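Local structure of folylpolyglutamate synthase protein FOLC (Mycobacterium tuberculosis, 2VOS) at residues Ser66-Gly71 against Ala183-Asn188. The protein probably catalyses the ATP-dependent addition of L-glutamate to dihydropteroate and, one residue after another, to tetrahydrofolate, and binds ADP, magnesium and cobalt. Sequence-based numbering, arbitrary orientation.
Sequences SIHIAG and ATNVIN
H68 reaches from the strand into the loop 183-188 and is held there at one edge and on one face. Its CG lies anti to the backbone N (chi1 -162°), which carries the imidazole out from the strand. H68 NE2 donates to T184 OG1 at 2.9 Å, with an N-H...O angle of 159°. The oxygen lies almost in the ring plane; with the methyl on the face, this bond probably limits turning of the ring. T184 OG1 is also hydrogen-bonded to D182 OD2. The carboxylate could polarise the pair through this shared hydroxyl. N185 OD1 stands near the same edge, 3.8 Å from H68 CE1, while N185 ND2 is bonded to the carbonyls of R180 and G218.

The tight part is the ring face. I187 CD1 sits over the centre of the H68 ring, 3.6 Å from its centroid, in a CH-pi contact. The extended I187 chain (chi2 178°) brings this methyl tip in, and I187 CD1 also touches S66 CB at 3.7 Å. One methyl thus packs against two side chains of the strand.

The contact is looser past S66. There the main chains are linked through a water, which donates to I187 O at 2.9 Å and accepts a weak bond from S66 N.

Four of the five touching residues are buried; N185 is partly exposed. The strand 66-70 lies between parallel strands 170-174 and 191-194 in the nucleotide-binding sheet and leads into the P-loop. H68 is about 8 Å from K75, an ADP-binding residue, measured between side chains. Residues 183-188 lie in the loop that connects those two flanking strands, and pass over one face of the sheet. I187 also rests on F160 of helix 151-165, while helix 75-88 packs against I67 and I69.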
loop_
_atom_site.group_PDB
_atom_site.type_symbol
_atom_site.label_atom_id
_atom_site.label_comp_id
_atom_site.label_asym_id
_atom_site.label_seq_id
_atom_site.Cartn_x
_atom_site.Cartn_y
_atom_site.Cartn_z
ATOM N N SER A 66 15.275 -7.070 -8.319
ATOM C CA SER A 66 14.071 -6.565 -7.648
ATOM C C SER A 66 13.052 -6.092 -8.656
ATOM O O SER A 66 13.388 -5.679 -9.776
ATOM C CB SER A 66 14.381 -5.303 -6.783
ATOM O OG SER A 66 15.212 -5.581 -5.634
ATOM N N ILE A 67 11.803 -6.074 -8.228
ATOM C CA ILE A 67 10.764 -5.381 -8.944
ATOM C C ILE A 67 10.319 -4.264 -7.992
ATOM O O ILE A 67 9.990 -4.529 -6.813
ATOM C CB ILE A 67 9.562 -6.359 -9.196
ATOM C CG1 ILE A 67 10.022 -7.548 -10.065
ATOM C CG2 ILE A 67 8.335 -5.634 -9.790
ATOM C CD1 ILE A 67 9.030 -8.747 -9.973
ATOM N N HIS A 68 10.337 -3.039 -8.496
ATOM C CA HIS A 68 10.385 -1.832 -7.702
ATOM C C HIS A 68 9.121 -1.057 -8.005
ATOM O O HIS A 68 8.794 -0.785 -9.156
ATOM C CB HIS A 68 11.653 -1.033 -8.051
ATOM C CG HIS A 68 12.035 -0.009 -7.019
ATOM N ND1 HIS A 68 13.078 0.877 -7.194
ATOM C CD2 HIS A 68 11.530 0.244 -5.786
ATOM C CE1 HIS A 68 13.194 1.636 -6.116
ATOM N NE2 HIS A 68 12.271 1.265 -5.242
ATOM N N ILE A 69 8.364 -0.693 -6.972
ATOM C CA ILE A 69 7.027 -0.192 -7.205
ATOM C C ILE A 69 6.791 1.199 -6.588
ATOM O O ILE A 69 7.000 1.394 -5.371
ATOM C CB ILE A 69 5.957 -1.210 -6.612
ATOM C CG1 ILE A 69 6.106 -2.598 -7.303
ATOM C CG2 ILE A 69 4.566 -0.666 -6.709
ATOM C CD1 ILE A 69 5.591 -3.773 -6.398
ATOM N N ALA A 70 6.346 2.150 -7.429
ATOM C CA ALA A 70 6.030 3.534 -6.969
ATOM C C ALA A 70 4.661 3.879 -7.468
ATOM O O ALA A 70 4.052 3.115 -8.258
ATOM C CB ALA A 70 7.084 4.516 -7.482
ATOM N N GLY A 71 4.093 4.974 -6.953
ATOM C CA GLY A 71 2.798 5.429 -7.433
ATOM C C GLY A 71 2.045 5.986 -6.257
ATOM O O GLY A 71 2.599 6.035 -5.155
ATOM N N ALA A 183 14.670 5.954 0.148
ATOM C CA ALA A 183 15.744 5.074 0.610
ATOM C C ALA A 183 15.838 3.764 -0.208
ATOM O O ALA A 183 16.912 3.187 -0.303
ATOM C CB ALA A 183 15.570 4.740 2.161
ATOM N N THR A 184 14.736 3.314 -0.814
ATOM C CA THR A 184 14.771 2.047 -1.565
ATOM C C THR A 184 15.489 2.240 -2.901
ATOM O O THR A 184 15.781 1.265 -3.590
ATOM C CB THR A 184 13.311 1.530 -1.906
ATOM O OG1 THR A 184 12.584 2.536 -2.645
ATOM C CG2 THR A 184 12.526 1.238 -0.597
ATOM N N ASN A 185 15.755 3.492 -3.276
ATOM C CA ASN A 185 16.193 3.741 -4.656
ATOM C C ASN A 185 17.715 3.516 -4.833
ATOM O O ASN A 185 18.396 4.322 -5.424
ATOM C CB ASN A 185 15.769 5.132 -5.118
ATOM C CG ASN A 185 15.798 5.275 -6.635
ATOM O OD1 ASN A 185 15.603 4.291 -7.350
ATOM N ND2 ASN A 185 16.025 6.489 -7.127
ATOM N N VAL A 186 18.224 2.401 -4.341
ATOM C CA VAL A 186 19.620 2.061 -4.457
ATOM C C VAL A 186 19.725 0.664 -5.075
ATOM O O VAL A 186 20.732 -0.026 -4.864
ATOM C CB VAL A 186 20.306 2.017 -3.027
ATOM C CG1 VAL A 186 20.514 3.406 -2.546
ATOM C CG2 VAL A 186 19.431 1.237 -2.005
ATOM N N ILE A 187 18.683 0.234 -5.809
ATOM C CA ILE A 187 18.629 -1.125 -6.326
ATOM C C ILE A 187 18.713 -1.314 -7.857
ATOM O O ILE A 187 18.964 -2.487 -8.316
ATOM C CB ILE A 187 17.404 -1.866 -5.827
ATOM C CG1 ILE A 187 16.117 -1.058 -6.070
ATOM C CG2 ILE A 187 17.596 -2.133 -4.363
ATOM C CD1 ILE A 187 14.813 -1.836 -5.601
ATOM N N ASN A 188 18.517 -0.220 -8.634
ATOM C CA ASN A 188 18.667 -0.288 -10.079
ATOM C C ASN A 188 17.751 -1.408 -10.605
ATOM O O ASN A 188 18.186 -2.245 -11.360
ATOM C CB ASN A 188 20.145 -0.572 -10.403
ATOM C CG ASN A 188 20.493 -0.391 -11.873
ATOM O OD1 ASN A 188 19.849 0.369 -12.603
ATOM N ND2 ASN A 188 21.539 -1.078 -12.313
HETATM O O HOH W 1 17.557 -5.031 -8.728
#